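Local coordinates for cell cycle serine/threonine-protein kinase CDC5/MSD2 (Saccharomyces cerevisiae, PDB 6MF4) that phosphorylates serine and threonine residues of other proteins and is required for mitotic exit, represented here by its polo-box domain, at residues A[47-52]-A[203-208]; A[60-65]-A[199-204]; A[95-100]-A[114-119]; A[224-229]-A[243-248]. All coordinates share one frame; numbering follows the deposited sequence.

In the fold
Three contacts reach the sheet of polo box 2; contact 3 is in the sheet of polo box 1. Contacts 1 and 2 share strand 200-205. Strand 49-50 lies beside it, and the following helix 56-82 packs on strand 200-205, with the two contact centres about 13 Å apart. Contact 4 lies further across this sheet, about 20 Å from contact 1, centre to centre, and holds the histidine and lysine that probably correspond to the phosphopeptide-binding pair of human Plk1. Contact 3 touches contact 4 through His95, which packs on Ser247 and Thr248. No contact includes a zinc ligand: the side chains of Glu65 and Thr117 are about 11 and 13 Å from a zinc ion.

Contact 1: A[47-52]-A[203-208]; sequences ATSTNV and YTRYKP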
loop_
_atom_site.group_PDB
_atom_site.type_symbol
_atom_site.label_atom_id
_atom_site.label_comp_id
_atom_site.label_asym_id
_atom_site.label_seq_id
_atom_site.Cartn_x
_atom_site.Cartn_y
_atom_site.Cartn_z
ATOM N N ALA A 47 -0.429 -11.044 -13.770
ATOM C CA ALA A 47 0.078 -11.214 -12.420
ATOM C C ALA A 47 0.809 -12.544 -12.307
ATOM O O ALA A 47 0.234 -13.599 -12.576
ATOM C CB ALA A 47 -1.057 -11.139 -11.412
ATOM N N THR A 48 2.081 -12.490 -11.927
ATOM C CA THR A 48 2.839 -13.704 -11.663
ATOM C C THR A 48 2.393 -14.280 -10.330
ATOM O O THR A 48 2.359 -15.496 -10.153
ATOM C CB THR A 48 4.362 -13.451 -11.643
ATOM O OG1 THR A 48 4.656 -12.298 -10.845
ATOM C CG2 THR A 48 4.881 -13.229 -13.053
ATOM N N SER A 49 2.036 -13.402 -9.398
ATOM C CA SER A 49 1.545 -13.842 -8.099
ATOM C C SER A 49 0.839 -12.724 -7.338
ATOM O O SER A 49 0.988 -11.541 -7.647
ATOM C CB SER A 49 2.696 -14.384 -7.257
ATOM O OG SER A 49 3.550 -13.335 -6.842
ATOM N N THR A 50 0.088 -13.126 -6.320
ATOM C CA THR A 50 -0.714 -12.218 -5.514
ATOM C C THR A 50 -1.205 -13.022 -4.320
ATOM O O THR A 50 -1.283 -14.247 -4.403
ATOM C CB THR A 50 -1.905 -11.634 -6.313
ATOM O OG1 THR A 50 -2.604 -10.672 -5.516
ATOM C CG2 THR A 50 -2.872 -12.742 -6.740
ATOM N N ASN A 51 -1.515 -12.364 -3.207
ATOM C CA ASN A 51 -2.014 -13.095 -2.048
ATOM C C ASN A 51 -3.487 -13.460 -2.218
ATOM O O ASN A 51 -4.271 -12.693 -2.776
ATOM C CB ASN A 51 -1.814 -12.297 -0.757
ATOM C CG ASN A 51 -2.460 -10.927 -0.802
ATOM O OD1 ASN A 51 -2.201 -10.135 -1.707
ATOM N ND2 ASN A 51 -3.297 -10.637 0.189
ATOM N N VAL A 52 -3.848 -14.648 -1.744
ATOM C CA VAL A 52 -5.218 -15.135 -1.856
ATOM C C VAL A 52 -6.108 -14.500 -0.798
ATOM O O VAL A 52 -5.827 -14.582 0.394
ATOM C CB VAL A 52 -5.293 -16.670 -1.713
ATOM C CG1 VAL A 52 -6.736 -17.155 -1.877
ATOM C CG2 VAL A 52 -4.386 -17.347 -2.729
ATOM N N TYR A 203 -1.017 -7.500 -2.293
ATOM C CA TYR A 203 0.075 -7.196 -3.205
ATOM C C TYR A 203 -0.117 -7.994 -4.482
ATOM O O TYR A 203 -0.713 -9.070 -4.464
ATOM C CB TYR A 203 1.432 -7.513 -2.583
ATOM C CG TYR A 203 1.684 -8.990 -2.403
ATOM C CD1 TYR A 203 2.224 -9.755 -3.432
ATOM C CD2 TYR A 203 1.381 -9.622 -1.208
ATOM C CE1 TYR A 203 2.451 -11.104 -3.273
ATOM C CE2 TYR A 203 1.610 -10.973 -1.037
ATOM C CZ TYR A 203 2.145 -11.708 -2.075
ATOM O OH TYR A 203 2.371 -13.056 -1.913
ATOM N N THR A 204 0.377 -7.452 -5.587
ATOM C CA THR A 204 0.359 -8.157 -6.858
ATOM C C THR A 204 1.666 -7.914 -7.581
ATOM O O THR A 204 2.091 -6.769 -7.745
ATOM C CB THR A 204 -0.801 -7.713 -7.756
ATOM O OG1 THR A 204 -2.029 -7.780 -7.023
ATOM C CG2 THR A 204 -0.889 -8.609 -8.997
ATOM N N ARG A 205 2.295 -9.002 -8.004
ATOM C CA ARG A 205 3.527 -8.932 -8.766
ATOM C C ARG A 205 3.278 -9.059 -10.256
ATOM O O ARG A 205 2.698 -10.042 -10.714
ATOM C CB ARG A 205 4.483 -10.029 -8.321
ATOM C CG ARG A 205 5.166 -9.724 -7.014
ATOM C CD ARG A 205 6.662 -9.953 -7.108
ATOM N NE ARG A 205 7.030 -11.188 -6.438
ATOM C CZ ARG A 205 8.226 -11.756 -6.509
ATOM N NH1 ARG A 205 9.191 -11.211 -7.244
ATOM N NH2 ARG A 205 8.446 -12.878 -5.845
ATOM N N TYR A 206 3.714 -8.046 -10.994
ATOM C CA TYR A 206 3.717 -8.068 -12.450
ATOM C C TYR A 206 5.160 -7.960 -12.912
ATOM O O TYR A 206 6.032 -7.561 -12.142
ATOM C CB TYR A 206 2.898 -6.913 -13.036
ATOM C CG TYR A 206 1.455 -6.821 -12.583
ATOM C CD1 TYR A 206 0.478 -7.628 -13.148
ATOM C CD2 TYR A 206 1.066 -5.898 -11.616
ATOM C CE1 TYR A 206 -0.841 -7.535 -12.753
ATOM C CE2 TYR A 206 -0.249 -5.799 -11.215
ATOM C CZ TYR A 206 -1.199 -6.620 -11.785
ATOM O OH TYR A 206 -2.516 -6.522 -11.393
ATOM N N LYS A 207 5.416 -8.294 -14.171
ATOM C CA LYS A 207 6.751 -8.124 -14.725
ATOM C C LYS A 207 7.216 -6.662 -14.630
ATOM O O LYS A 207 8.318 -6.400 -14.147
ATOM C CB LYS A 207 6.793 -8.618 -16.177
ATOM N N PRO A 208 6.384 -5.700 -15.077
ATOM C CA PRO A 208 6.844 -4.305 -15.035
ATOM C C PRO A 208 6.850 -3.666 -13.641
ATOM O O PRO A 208 7.620 -2.729 -13.418
ATOM C CB PRO A 208 5.845 -3.580 -15.944
ATOM C CG PRO A 208 4.628 -4.419 -15.919
ATOM C CD PRO A 208 5.113 -5.830 -15.810
HETATM O O HOH W 1 3.923 -13.830 -4.486
#
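Ser49 and Thr50 run antiparallel to Arg205 and Thr204. Strand 49-50 thus forms an outermost strand of the antiparallel polo box 2 sheet. Ser49 and Arg205 are a hydrogen-bonded pair, with Arg205 N donating to Ser49 O at 2.9 Å. Thr50 and Thr204 follow as a non-hydrogen-bonded pair. Arg205 O accepts two bonds from Thr48. Thr48 N approaches Arg205 O at 2.8 Å, nearly along the C=O axis. Thr48 OG1 reaches the same Arg205 O at 3.0 Å from above the carbonyl plane. Thr50 OG1 lies anti to its backbone N (chi1 -176°) and donates to Tyr203 O at 2.7 Å. Thr204 turns its methyl CG2 to Ala47 CB, 3.5 Å away, while Lys283 holds its hydroxyl. Arg205 touches with its CB, beside the hydroxyls of Thr48 and Ser49; its guanidinium makes a salt bridge with Asp104. The Tyr203 ring has Asn51 N over one face, and its CE2 meets Asn51 CB at 3.7 Å. The Asn51 amide plane is turned 18° from the ring plane, nearly parallel to it. The ring also stacks with Phe111. An alanine in place of Tyr203 would probably open a gap beside Asn51 and leave Phe111 without its stacking partner. The backbone of Tyr203 is gripped as well: its N donates to Asn51 OD1 at 2.9 Å, tilted 32° from the amide plane.

Contact 2: A[60-65]-A[199-204]; sequences RILASE and FLRRYT
Leu62 packs on two consecutive arginines of strand 200-205, Arg201 and Arg202. The contact is mainly apolar, made by aliphatic groups on arginine chains and guanidinium planes. Leu62 CD2 meets Arg201 CB at 3.6 Å, and the two side chains lie alongside each other, running in opposite senses. The other methyl, Leu62 CD1, sits over one face of the Arg202 guanidinium, 3.7 Å above the plane and toward its rim. Leu62 CB reaches the same group at Arg202 NH2, 3.6 Å away. Ile61 CG2 lies over a face of the Arg201 guanidinium, 3.8 Å from NH1. The Arg201 chain is extended from CG to NE, which carries its end across to the helix.

The polar link is indirect. A water donates to Glu65 OE2 at 2.7 Å and accepts from Arg201 NH1 at 3.1 Å, in the guanidinium plane. Glu65 OE2 and Arg201 NH1 themselves stay 4.7 Å apart, so the opposite charges probably attract without a direct salt bridge. Arg202 instead makes a salt bridge with Glu213 through NE. An alanine in place of Arg202 would probably leave Glu213 without this charged mate and open a gap beside CB and CD1 of Leu62.

Arg201 and Arg202 together pair with Glu213, a classic beta bulge, and both side chains start toward the helix. The axes of helix segment 60-65 and strand segment 200-204 approach to 9.9 Å and cross at -70°. Trp150 of polo box 1 also touches Ile61, Leu62 and Arg201. The long N-terminal helix 56-82 packing on the polo box 2 sheet is consistent with the polo cap of polo-like kinases.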
loop_
_atom_site.group_PDB
_atom_site.type_symbol
_atom_site.label_atom_id
_atom_site.label_comp_id
_atom_site.label_asym_id
_atom_site.label_seq_id
_atom_site.Cartn_x
_atom_site.Cartn_y
_atom_site.Cartn_z
ATOM N N ARG A 60 -14.574 -6.861 -1.969
ATOM C CA ARG A 60 -15.412 -5.713 -2.318
ATOM C C ARG A 60 -14.750 -4.402 -1.905
ATOM O O ARG A 60 -14.717 -3.437 -2.673
ATOM C CB ARG A 60 -16.793 -5.811 -1.659
ATOM C CG ARG A 60 -17.761 -6.744 -2.348
ATOM C CD ARG A 60 -19.205 -6.367 -2.035
ATOM N NE ARG A 60 -19.521 -6.486 -0.614
ATOM C CZ ARG A 60 -19.799 -7.635 -0.006
ATOM N NH1 ARG A 60 -20.082 -7.651 1.288
ATOM N NH2 ARG A 60 -19.793 -8.772 -0.692
ATOM N N ILE A 61 -14.238 -4.376 -0.680
ATOM C CA ILE A 61 -13.591 -3.190 -0.135
ATOM C C ILE A 61 -12.351 -2.825 -0.947
ATOM O O ILE A 61 -12.143 -1.659 -1.285
ATOM C CB ILE A 61 -13.207 -3.408 1.342
ATOM C CG1 ILE A 61 -14.478 -3.551 2.181
ATOM C CG2 ILE A 61 -12.355 -2.253 1.866
ATOM C CD1 ILE A 61 -14.234 -4.066 3.585
ATOM N N LEU A 62 -11.535 -3.827 -1.257
ATOM C CA LEU A 62 -10.355 -3.624 -2.090
ATOM C C LEU A 62 -10.720 -3.052 -3.459
ATOM O O LEU A 62 -10.102 -2.092 -3.931
ATOM C CB LEU A 62 -9.602 -4.943 -2.263
ATOM C CG LEU A 62 -8.807 -5.404 -1.042
ATOM C CD1 LEU A 62 -8.429 -6.861 -1.168
ATOM C CD2 LEU A 62 -7.556 -4.558 -0.882
ATOM N N ALA A 63 -11.726 -3.644 -4.093
ATOM C CA ALA A 63 -12.135 -3.225 -5.428
ATOM C C ALA A 63 -12.662 -1.795 -5.401
ATOM O O ALA A 63 -12.476 -1.034 -6.351
ATOM C CB ALA A 63 -13.186 -4.171 -5.983
ATOM N N SER A 64 -13.315 -1.432 -4.304
ATOM C CA SER A 64 -13.858 -0.091 -4.153
ATOM C C SER A 64 -12.755 0.967 -4.107
ATOM O O SER A 64 -12.896 2.034 -4.699
ATOM C CB SER A 64 -14.717 -0.005 -2.891
ATOM O OG SER A 64 -15.272 1.288 -2.754
ATOM N N GLU A 65 -11.661 0.676 -3.408
ATOM C CA GLU A 65 -10.539 1.613 -3.342
ATOM C C GLU A 65 -9.837 1.716 -4.693
ATOM O O GLU A 65 -9.379 2.792 -5.074
ATOM C CB GLU A 65 -9.538 1.198 -2.260
ATOM C CG GLU A 65 -10.103 1.215 -0.839
ATOM C CD GLU A 65 -10.431 2.612 -0.333
ATOM O OE1 GLU A 65 -9.842 3.596 -0.831
ATOM O OE2 GLU A 65 -11.278 2.724 0.581
ATOM N N PHE A 199 -1.672 -1.416 7.350
ATOM C CA PHE A 199 -1.123 -2.712 6.968
ATOM C C PHE A 199 -1.376 -2.973 5.488
ATOM O O PHE A 199 -2.153 -2.265 4.837
ATOM C CB PHE A 199 -1.709 -3.843 7.827
ATOM C CG PHE A 199 -3.132 -4.201 7.494
ATOM C CD1 PHE A 199 -4.178 -3.388 7.893
ATOM C CD2 PHE A 199 -3.423 -5.371 6.809
ATOM C CE1 PHE A 199 -5.490 -3.724 7.596
ATOM C CE2 PHE A 199 -4.730 -5.712 6.512
ATOM C CZ PHE A 199 -5.763 -4.885 6.903
ATOM N N LEU A 200 -0.703 -3.990 4.966
ATOM C CA LEU A 200 -0.816 -4.360 3.562
ATOM C C LEU A 200 -1.992 -5.305 3.353
ATOM O O LEU A 200 -2.012 -6.401 3.899
ATOM C CB LEU A 200 0.477 -5.019 3.089
ATOM C CG LEU A 200 0.523 -5.507 1.643
ATOM C CD1 LEU A 200 0.448 -4.324 0.702
ATOM C CD2 LEU A 200 1.790 -6.318 1.407
ATOM N N ARG A 201 -2.971 -4.878 2.565
ATOM C CA ARG A 201 -4.146 -5.702 2.307
ATOM C C ARG A 201 -3.917 -6.678 1.162
ATOM O O ARG A 201 -4.342 -7.832 1.221
ATOM C CB ARG A 201 -5.352 -4.836 1.973
ATOM C CG ARG A 201 -5.883 -4.002 3.112
ATOM C CD ARG A 201 -6.877 -2.995 2.557
ATOM N NE ARG A 201 -7.828 -2.555 3.560
ATOM C CZ ARG A 201 -8.744 -1.616 3.360
ATOM N NH1 ARG A 201 -8.834 -0.996 2.190
ATOM N NH2 ARG A 201 -9.565 -1.288 4.346
ATOM N N ARG A 202 -3.271 -6.201 0.105
ATOM C CA ARG A 202 -3.042 -7.024 -1.073
ATOM C C ARG A 202 -1.806 -6.546 -1.810
ATOM O O ARG A 202 -1.556 -5.345 -1.908
ATOM C CB ARG A 202 -4.264 -6.994 -2.000
ATOM C CG ARG A 202 -4.130 -7.869 -3.247
ATOM C CD ARG A 202 -5.472 -8.105 -3.929
ATOM N NE ARG A 202 -6.079 -6.872 -4.417
ATOM C CZ ARG A 202 -7.331 -6.771 -4.849
ATOM N NH1 ARG A 202 -8.130 -7.832 -4.842
ATOM N NH2 ARG A 202 -7.796 -5.600 -5.268
ATOM N N TYR A 203 -1.017 -7.500 -2.293
ATOM C CA TYR A 203 0.075 -7.196 -3.205
ATOM C C TYR A 203 -0.117 -7.994 -4.482
ATOM O O TYR A 203 -0.713 -9.070 -4.464
ATOM C CB TYR A 203 1.432 -7.513 -2.583
ATOM C CG TYR A 203 1.684 -8.990 -2.403
ATOM C CD1 TYR A 203 2.224 -9.755 -3.432
ATOM C CD2 TYR A 203 1.381 -9.622 -1.208
ATOM C CE1 TYR A 203 2.451 -11.104 -3.273
ATOM C CE2 TYR A 203 1.610 -10.973 -1.037
ATOM C CZ TYR A 203 2.145 -11.708 -2.075
ATOM O OH TYR A 203 2.371 -13.056 -1.913
ATOM N N THR A 204 0.377 -7.452 -5.587
ATOM C CA THR A 204 0.359 -8.157 -6.858
ATOM C C THR A 204 1.666 -7.914 -7.581
ATOM O O THR A 204 2.091 -6.769 -7.745
ATOM C CB THR A 204 -0.801 -7.713 -7.756
ATOM O OG1 THR A 204 -2.029 -7.780 -7.023
ATOM C CG2 THR A 204 -0.889 -8.609 -8.997
HETATM O O HOH W 2 -11.002 1.138 2.755
#

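Contact 3: A[95-100]-A[114-119]; sequences HPMIVT and QLSTED
Ile98 and Ser116 are joined by two hydrogen bonds. Ser116 N donates to Ile98 O at 2.9 Å. In return Ile98 N donates to Ser116 OG at 3.3 Å, nearly straight at 170°. The Ser116 hydroxyl sits between its backbone N and carbonyl carbon (chi1 44°), which turns it to that N-H. A water links it further to Pro96 O. Beyond, Thr100 N donates to Gln114 O at 2.9 Å. A second water gathers Thr100 OG1, Gln114 NE2 and Leu115 O, bridging the two segments beside the backbone bonds.

Packing follows. Val99 and Leu115 are a non-hydrogen-bonded antiparallel pair, and Val99 CG2 meets Leu115 CD2 at 3.9 Å. The Met97 chain bends at chi2 and chi3, and its SD and CE meet the CG2 of Thr117, a turn residue. Met97 CE meets Thr117 CG2 at 3.5 Å, the two side chains crossing at about a right angle. Met97 SD also lies 3.4 Å from Ser116 OG. The methyl of Thr117 is thus given to Met97, while Thr117 OG1 donates to Asp119 OD2 at 2.6 Å, from above the carboxylate plane. Val99 and Met97 also touch Leu214 of polo box 2.

Leu115 to Glu118 form a type I turn leading out of strand 111-115. The contact closes the open end of the beta hairpin 99-103/111-115, the first two strands of the antiparallel polo box 1 sheet.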
loop_
_atom_site.group_PDB
_atom_site.type_symbol
_atom_site.label_atom_id
_atom_site.label_comp_id
_atom_site.label_asym_id
_atom_site.label_seq_id
_atom_site.Cartn_x
_atom_site.Cartn_y
_atom_site.Cartn_z
ATOM N N HIS A 95 2.661 13.341 2.951
ATOM C CA HIS A 95 3.392 12.144 2.559
ATOM C C HIS A 95 2.628 10.903 3.021
ATOM O O HIS A 95 2.238 10.813 4.188
ATOM C CB HIS A 95 4.804 12.145 3.153
ATOM C CG HIS A 95 5.800 12.942 2.366
ATOM N ND1 HIS A 95 5.761 13.036 0.991
ATOM C CD2 HIS A 95 6.864 13.678 2.764
ATOM C CE1 HIS A 95 6.760 13.797 0.576
ATOM N NE2 HIS A 95 7.444 14.198 1.632
ATOM N N PRO A 96 2.397 9.944 2.110
ATOM C CA PRO A 96 1.687 8.736 2.530
ATOM C C PRO A 96 2.606 7.723 3.189
ATOM O O PRO A 96 3.829 7.849 3.124
ATOM C CB PRO A 96 1.143 8.184 1.213
ATOM C CG PRO A 96 2.186 8.556 0.229
ATOM C CD PRO A 96 2.689 9.919 0.664
ATOM N N MET A 97 1.996 6.736 3.831
ATOM C CA MET A 97 2.684 5.529 4.253
ATOM C C MET A 97 3.277 4.859 3.026
ATOM O O MET A 97 2.622 4.805 1.986
ATOM C CB MET A 97 1.706 4.576 4.941
ATOM C CG MET A 97 2.357 3.435 5.692
ATOM S SD MET A 97 3.431 3.970 7.033
ATOM C CE MET A 97 2.501 5.344 7.722
ATOM N N ILE A 98 4.501 4.348 3.129
ATOM C CA ILE A 98 5.072 3.589 2.018
ATOM C C ILE A 98 5.742 2.313 2.504
ATOM O O ILE A 98 6.158 2.202 3.658
ATOM C CB ILE A 98 6.097 4.416 1.194
ATOM C CG1 ILE A 98 7.363 4.713 1.997
ATOM C CG2 ILE A 98 5.456 5.709 0.681
ATOM C CD1 ILE A 98 8.471 5.308 1.154
ATOM N N VAL A 99 5.811 1.345 1.601
ATOM C CA VAL A 99 6.553 0.118 1.818
ATOM C C VAL A 99 8.007 0.368 1.447
ATOM O O VAL A 99 8.298 0.745 0.314
ATOM C CB VAL A 99 5.980 -1.035 0.975
ATOM C CG1 VAL A 99 6.806 -2.301 1.147
ATOM C CG2 VAL A 99 4.533 -1.280 1.349
ATOM N N THR A 100 8.910 0.169 2.402
ATOM C CA THR A 100 10.324 0.478 2.201
ATOM C C THR A 100 11.141 -0.775 1.919
ATOM O O THR A 100 12.265 -0.696 1.424
ATOM C CB THR A 100 10.915 1.186 3.428
ATOM O OG1 THR A 100 10.771 0.346 4.579
ATOM C CG2 THR A 100 10.200 2.505 3.672
ATOM N N GLN A 114 8.375 -4.121 5.310
ATOM C CA GLN A 114 8.615 -3.071 6.289
ATOM C C GLN A 114 8.017 -1.774 5.758
ATOM O O GLN A 114 8.080 -1.510 4.558
ATOM C CB GLN A 114 10.115 -2.909 6.572
ATOM C CG GLN A 114 10.412 -1.908 7.685
ATOM C CD GLN A 114 11.882 -1.854 8.060
ATOM O OE1 GLN A 114 12.485 -2.865 8.407
ATOM N NE2 GLN A 114 12.462 -0.661 8.002
ATOM N N LEU A 115 7.427 -0.987 6.654
ATOM C CA LEU A 115 6.829 0.296 6.304
ATOM C C LEU A 115 7.739 1.447 6.721
ATOM O O LEU A 115 8.706 1.248 7.454
ATOM C CB LEU A 115 5.457 0.444 6.969
ATOM C CG LEU A 115 4.411 -0.606 6.600
ATOM C CD1 LEU A 115 3.144 -0.389 7.413
ATOM C CD2 LEU A 115 4.100 -0.566 5.111
ATOM N N SER A 116 7.414 2.654 6.264
ATOM C CA SER A 116 8.241 3.826 6.548
ATOM C C SER A 116 8.223 4.190 8.035
ATOM O O SER A 116 9.084 4.922 8.514
ATOM C CB SER A 116 7.779 5.013 5.700
ATOM O OG SER A 116 6.369 5.117 5.689
ATOM N N THR A 117 7.235 3.671 8.756
ATOM C CA THR A 117 7.179 3.779 10.211
ATOM C C THR A 117 8.141 2.813 10.903
ATOM O O THR A 117 8.280 2.841 12.128
ATOM C CB THR A 117 5.777 3.472 10.715
ATOM O OG1 THR A 117 5.385 2.194 10.192
ATOM C CG2 THR A 117 4.791 4.540 10.262
ATOM N N GLU A 118 8.768 1.958 10.093
ATOM C CA GLU A 118 9.627 0.847 10.522
ATOM C C GLU A 118 8.819 -0.290 11.153
ATOM O O GLU A 118 9.391 -1.242 11.683
ATOM C CB GLU A 118 10.731 1.330 11.476
ATOM C CG GLU A 118 11.748 2.220 10.771
ATOM C CD GLU A 118 12.875 2.697 11.676
ATOM O OE1 GLU A 118 12.830 2.435 12.894
ATOM O OE2 GLU A 118 13.809 3.337 11.158
ATOM N N ASP A 119 7.494 -0.210 11.069
ATOM C CA ASP A 119 6.657 -1.358 11.385
ATOM C C ASP A 119 6.972 -2.489 10.410
ATOM O O ASP A 119 7.311 -2.240 9.258
ATOM C CB ASP A 119 5.163 -1.020 11.301
ATOM C CG ASP A 119 4.756 0.132 12.210
ATOM O OD1 ASP A 119 5.360 0.304 13.290
ATOM O OD2 ASP A 119 3.809 0.859 11.832
HETATM O O HOH W 3 5.996 7.714 4.818
HETATM O O HOH W 4 11.572 1.679 6.943
#

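Contact 4: A[224-229]-A[243-248]; sequences KDHHKM and PSHEST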
loop_
_atom_site.group_PDB
_atom_site.type_symbol
_atom_site.label_atom_id
_atom_site.label_comp_id
_atom_site.label_asym_id
_atom_site.label_seq_id
_atom_site.Cartn_x
_atom_site.Cartn_y
_atom_site.Cartn_z
ATOM N N LYS A 224 10.538 -1.665 -12.223
ATOM C CA LYS A 224 11.824 -2.338 -12.413
ATOM C C LYS A 224 13.030 -1.407 -12.300
ATOM O O LYS A 224 14.116 -1.831 -11.911
ATOM C CB LYS A 224 11.850 -3.024 -13.778
ATOM C CG LYS A 224 10.868 -4.172 -13.911
ATOM N N ASP A 225 12.830 -0.140 -12.642
ATOM C CA ASP A 225 13.919 0.840 -12.669
ATOM C C ASP A 225 14.168 1.463 -11.293
ATOM O O ASP A 225 14.922 2.428 -11.161
ATOM C CB ASP A 225 13.616 1.936 -13.698
ATOM C CG ASP A 225 12.343 2.707 -13.380
ATOM O OD1 ASP A 225 11.653 2.346 -12.406
ATOM O OD2 ASP A 225 12.028 3.672 -14.113
ATOM N N HIS A 226 13.525 0.899 -10.277
ATOM C CA HIS A 226 13.673 1.340 -8.891
ATOM C C HIS A 226 13.109 2.737 -8.657
ATOM O O HIS A 226 13.304 3.319 -7.587
ATOM C CB HIS A 226 15.140 1.297 -8.457
ATOM C CG HIS A 226 15.318 1.081 -6.985
ATOM N ND1 HIS A 226 14.799 -0.014 -6.328
ATOM C CD2 HIS A 226 15.945 1.824 -6.042
ATOM C CE1 HIS A 226 15.105 0.059 -5.046
ATOM N NE2 HIS A 226 15.797 1.166 -4.846
ATOM N N HIS A 227 12.419 3.281 -9.655
ATOM C CA HIS A 227 11.573 4.433 -9.419
ATOM C C HIS A 227 10.289 3.885 -8.813
ATOM O O HIS A 227 9.769 2.869 -9.276
ATOM C CB HIS A 227 11.292 5.217 -10.706
ATOM C CG HIS A 227 12.522 5.752 -11.379
ATOM N ND1 HIS A 227 13.284 6.764 -10.838
ATOM C CD2 HIS A 227 13.109 5.425 -12.557
ATOM C CE1 HIS A 227 14.295 7.034 -11.650
ATOM N NE2 HIS A 227 14.209 6.236 -12.697
ATOM N N LYS A 228 9.806 4.530 -7.757
ATOM C CA LYS A 228 8.557 4.128 -7.129
ATOM C C LYS A 228 7.601 5.294 -7.098
ATOM O O LYS A 228 8.006 6.454 -6.984
ATOM C CB LYS A 228 8.776 3.622 -5.706
ATOM C CG LYS A 228 9.959 2.715 -5.523
ATOM C CD LYS A 228 10.087 2.328 -4.056
ATOM C CE LYS A 228 11.440 1.727 -3.748
ATOM N NZ LYS A 228 11.959 0.934 -4.881
ATOM N N MET A 229 6.321 4.973 -7.194
ATOM C CA MET A 229 5.279 5.974 -7.118
ATOM C C MET A 229 4.177 5.483 -6.204
ATOM O O MET A 229 3.804 4.306 -6.242
ATOM C CB MET A 229 4.732 6.284 -8.508
ATOM C CG MET A 229 5.707 7.070 -9.372
ATOM S SD MET A 229 5.188 7.181 -11.094
ATOM C CE MET A 229 3.488 7.718 -10.916
ATOM N N PRO A 243 15.256 6.573 -7.047
ATOM C CA PRO A 243 16.107 5.405 -6.782
ATOM C C PRO A 243 17.061 5.604 -5.599
ATOM O O PRO A 243 17.660 4.627 -5.149
ATOM C CB PRO A 243 16.890 5.236 -8.089
ATOM C CG PRO A 243 16.039 5.867 -9.134
ATOM C CD PRO A 243 15.337 7.004 -8.456
ATOM N N SER A 244 17.198 6.841 -5.120
ATOM C CA SER A 244 17.975 7.133 -3.915
ATOM C C SER A 244 17.049 7.418 -2.727
ATOM O O SER A 244 17.504 7.843 -1.661
ATOM C CB SER A 244 18.909 8.323 -4.153
ATOM O OG SER A 244 18.180 9.485 -4.509
ATOM N N HIS A 245 15.750 7.199 -2.943
ATOM C CA HIS A 245 14.726 7.212 -1.893
ATOM C C HIS A 245 14.391 8.622 -1.433
ATOM O O HIS A 245 13.885 8.824 -0.325
ATOM C CB HIS A 245 15.159 6.357 -0.697
ATOM C CG HIS A 245 15.329 4.910 -1.030
ATOM N ND1 HIS A 245 15.989 4.025 -0.207
ATOM C CD2 HIS A 245 14.914 4.193 -2.100
ATOM C CE1 HIS A 245 15.979 2.825 -0.761
ATOM N NE2 HIS A 245 15.333 2.901 -1.910
ATOM N N GLU A 246 14.656 9.593 -2.299
ATOM C CA GLU A 246 14.197 10.956 -2.079
ATOM C C GLU A 246 12.709 11.008 -2.385
ATOM O O GLU A 246 12.292 10.713 -3.509
ATOM C CB GLU A 246 14.972 11.945 -2.953
ATOM C CG GLU A 246 16.458 12.033 -2.624
ATOM C CD GLU A 246 16.858 13.396 -2.090
ATOM O OE1 GLU A 246 16.544 14.412 -2.751
ATOM O OE2 GLU A 246 17.486 13.455 -1.010
ATOM N N SER A 247 11.921 11.390 -1.384
ATOM C CA SER A 247 10.467 11.370 -1.487
ATOM C C SER A 247 9.887 12.773 -1.642
ATOM O O SER A 247 10.213 13.681 -0.875
ATOM C CB SER A 247 9.870 10.692 -0.255
ATOM O OG SER A 247 8.457 10.701 -0.302
ATOM N N THR A 248 9.024 12.938 -2.641
ATOM C CA THR A 248 8.363 14.212 -2.898
ATOM C C THR A 248 6.923 13.970 -3.345
ATOM O O THR A 248 6.665 13.096 -4.171
ATOM C CB THR A 248 9.111 15.019 -3.967
ATOM O OG1 THR A 248 9.497 14.144 -5.036
ATOM C CG2 THR A 248 10.355 15.654 -3.378
#
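The His226 ring has the Pro243 carbonyl at its edge and Lys228 NZ over one face. Pro243 O lies in the ring plane, 3.4 Å from His226 CD2. Lys228 NZ stands 3.1 Å above the plane, toward the rim. His226 also meets His245 rim to rim, with the planes at 45° and neither ring over the other. The NE2 atoms of His226 and His245 are 3.4 Å apart, a weak hydrogen bond in which either could donate. CB of His226 starts toward segment 243-248, and CG lies anti to the backbone N (chi1 -152°). The His227 ring approaches Pro243 obliquely, its CE1 3.3 Å from Pro243 CG. Its ND1 is hydrogen-bonded to Tyr240. The loop itself is shaped by an Asx turn: Asp225 OD1 accepts from His227 N at 3.0 Å. Asp225 also forms a salt bridge with Lys272.

By homology, His226 and Lys228 probably correspond to the histidine and lysine that hold the phosphate of bound peptides in human Plk1. The contact joins the turn before strand 228-232 to the one before strand 247-251. Between those two strands in the polo box 2 sheet lies strand 237-241, and helix 269-283 reaches His227 through Lys272.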